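Local coordinates for enoyl-CoA hydratase carB homologue (Streptomyces cattleya, PDB 5O34), which probably acts as a crotonase-superfamily lyase, a CarB homologue, in thienamycin biosynthesis, at residues F188-A193 against D217-E222. Sequence-based numbering, arbitrary orientation.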
loop_
_atom_site.group_PDB
_atom_site.type_symbol
_atom_site.label_atom_id
_atom_site.label_comp_id
_atom_site.label_asym_id
_atom_site.label_seq_id
_atom_site.Cartn_x
_atom_site.Cartn_y
_atom_site.Cartn_z
ATOM N N PHE A 188 -0.555 11.383 -4.491
ATOM C CA PHE A 188 -1.565 10.330 -4.641
ATOM C C PHE A 188 -1.058 9.109 -5.433
ATOM O O PHE A 188 -1.211 7.970 -4.978
ATOM C CB PHE A 188 -2.860 10.879 -5.265
ATOM C CG PHE A 188 -3.886 9.794 -5.477
ATOM C CD1 PHE A 188 -4.671 9.341 -4.422
ATOM C CD2 PHE A 188 -4.023 9.176 -6.716
ATOM C CE1 PHE A 188 -5.570 8.294 -4.600
ATOM C CE2 PHE A 188 -4.927 8.131 -6.892
ATOM C CZ PHE A 188 -5.680 7.686 -5.828
ATOM N N MET A 189 -0.479 9.351 -6.619
ATOM C CA MET A 189 -0.012 8.310 -7.534
ATOM C C MET A 189 1.155 7.478 -6.994
ATOM O O MET A 189 1.183 6.266 -7.230
ATOM C CB MET A 189 0.317 8.900 -8.915
ATOM C CG MET A 189 -0.897 8.973 -9.834
ATOM S SD MET A 189 -0.662 9.876 -11.398
ATOM C CE MET A 189 -0.945 11.421 -10.859
ATOM N N LEU A 190 2.106 8.109 -6.274
ATOM C CA LEU A 190 3.257 7.395 -5.711
ATOM C C LEU A 190 2.844 6.496 -4.542
ATOM O O LEU A 190 3.460 5.449 -4.305
ATOM C CB LEU A 190 4.337 8.373 -5.245
ATOM C CG LEU A 190 5.224 9.053 -6.280
ATOM C CD1 LEU A 190 6.142 10.026 -5.584
ATOM C CD2 LEU A 190 6.067 8.043 -7.041
ATOM N N GLU A 191 1.806 6.923 -3.808
ATOM C CA GLU A 191 1.252 6.180 -2.682
ATOM C C GLU A 191 0.630 4.890 -3.212
ATOM O O GLU A 191 0.954 3.814 -2.713
ATOM C CB GLU A 191 0.224 7.031 -1.933
ATOM C CG GLU A 191 -0.348 6.349 -0.702
ATOM C CD GLU A 191 -0.739 7.270 0.437
ATOM O OE1 GLU A 191 -0.759 6.787 1.591
ATOM O OE2 GLU A 191 -1.024 8.465 0.188
ATOM N N ALA A 192 -0.189 5.000 -4.271
ATOM C CA ALA A 192 -0.868 3.878 -4.924
ATOM C C ALA A 192 0.079 2.827 -5.499
ATOM O O ALA A 192 -0.170 1.635 -5.322
ATOM C CB ALA A 192 -1.815 4.394 -5.991
ATOM N N ALA A 193 1.199 3.253 -6.101
ATOM C CA ALA A 193 2.171 2.353 -6.730
ATOM C C ALA A 193 3.257 1.793 -5.814
ATOM O O ALA A 193 3.578 0.599 -5.896
ATOM C CB ALA A 193 2.816 3.045 -7.918
ATOM N N ASP A 217 11.226 -0.842 -4.560
ATOM C CA ASP A 217 10.163 -0.020 -3.986
ATOM C C ASP A 217 8.796 -0.105 -4.697
ATOM O O ASP A 217 7.805 0.342 -4.121
ATOM C CB ASP A 217 10.641 1.435 -3.863
ATOM C CG ASP A 217 11.768 1.608 -2.839
ATOM O OD1 ASP A 217 11.902 0.743 -1.944
ATOM O OD2 ASP A 217 12.494 2.624 -2.910
ATOM N N GLY A 218 8.727 -0.729 -5.872
ATOM C CA GLY A 218 7.474 -0.884 -6.617
ATOM C C GLY A 218 7.180 0.199 -7.642
ATOM O O GLY A 218 6.074 0.269 -8.168
ATOM N N LEU A 219 8.154 1.046 -7.948
ATOM C CA LEU A 219 8.006 2.096 -8.952
ATOM C C LEU A 219 8.200 1.557 -10.370
ATOM O O LEU A 219 7.688 2.135 -11.330
ATOM C CB LEU A 219 8.947 3.250 -8.650
ATOM C CG LEU A 219 8.671 3.992 -7.344
ATOM C CD1 LEU A 219 9.830 4.871 -6.982
ATOM C CD2 LEU A 219 7.397 4.793 -7.434
ATOM N N LEU A 220 8.939 0.438 -10.492
ATOM C CA LEU A 220 9.133 -0.326 -11.729
ATOM C C LEU A 220 8.659 -1.738 -11.451
ATOM O O LEU A 220 8.853 -2.245 -10.347
ATOM C CB LEU A 220 10.601 -0.358 -12.191
ATOM C CG LEU A 220 11.237 0.960 -12.653
ATOM C CD1 LEU A 220 12.677 0.742 -13.039
ATOM C CD2 LEU A 220 10.468 1.611 -13.805
ATOM N N HIS A 221 7.984 -2.354 -12.428
ATOM C CA HIS A 221 7.503 -3.729 -12.307
ATOM C C HIS A 221 8.643 -4.661 -12.688
ATOM O O HIS A 221 8.695 -5.803 -12.238
ATOM C CB HIS A 221 6.311 -3.970 -13.244
ATOM C CG HIS A 221 5.057 -3.260 -12.834
ATOM N ND1 HIS A 221 4.974 -1.873 -12.826
ATOM C CD2 HIS A 221 3.865 -3.767 -12.454
ATOM C CE1 HIS A 221 3.748 -1.587 -12.425
ATOM N NE2 HIS A 221 3.043 -2.692 -12.196
ATOM N N GLU A 222 9.549 -4.170 -13.551
ATOM C CA GLU A 222 10.661 -4.947 -14.071
ATOM C C GLU A 222 11.757 -4.035 -14.595
ATOM O O GLU A 222 11.489 -2.917 -15.045
ATOM C CB GLU A 222 10.156 -5.884 -15.187
ATOM C CG GLU A 222 11.189 -6.855 -15.753
ATOM C CD GLU A 222 10.742 -7.668 -16.955
ATOM O OE1 GLU A 222 9.518 -7.853 -17.139
ATOM O OE2 GLU A 222 11.625 -8.163 -17.691
#
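L190 and L219 meet methyl to methyl, CD2 against CD2 at 3.5 Å, where helix 184-194 passes the turn that follows helix 211-217. The two side chains cross obliquely, and each brings a single branch to the other. Neither CB is aimed straight across. In both leucines CG stands anti to the carbonyl carbon (chi1 -76° in L190, -64° in L219); chi2 leaves CD1 extended, and the other branch, CD2, is turned toward the partner. M202 of helix 196-205 touches both leucines, while M174 and L159 border L190, so the pair belongs to a larger apolar cluster.

The second meeting is between backbones. A193 and G218 have the nearest CA atoms, 6.2 Å apart, and the carbonyl oxygens A193 O and G218 O lie 3.4 Å from each other. Both are acceptors and cannot bond directly. T197 OG1 of a neighbouring subunit hydrogen-bonds to each; its single proton must be shared, bifurcated or alternating. R164 NH2 adds a weak hydrogen bond to G218 O.

G218 ends helix 211-217 in a Schellman motif with positive phi (93°). Having no side chain, it keeps this phi without conflict with the preceding carbonyl and lies close to A193 O. Beyond the turn, L219 O accepts from R164 NE, and H221 stacks on Y163 as the chain enters strand 222-224, outermost in the main sheet within this chain. H221 NE2 is hydrogen-bonded to Q200 OE1 of the neighbouring subunit.

No hydrogen bond joins the two segments directly: within the chain they meet through leucine packing and the A193-G218 backbone approach, and a threonine hydroxyl from the second subunit, shared between both carbonyl oxygens, couples this buried turn to trimer assembly.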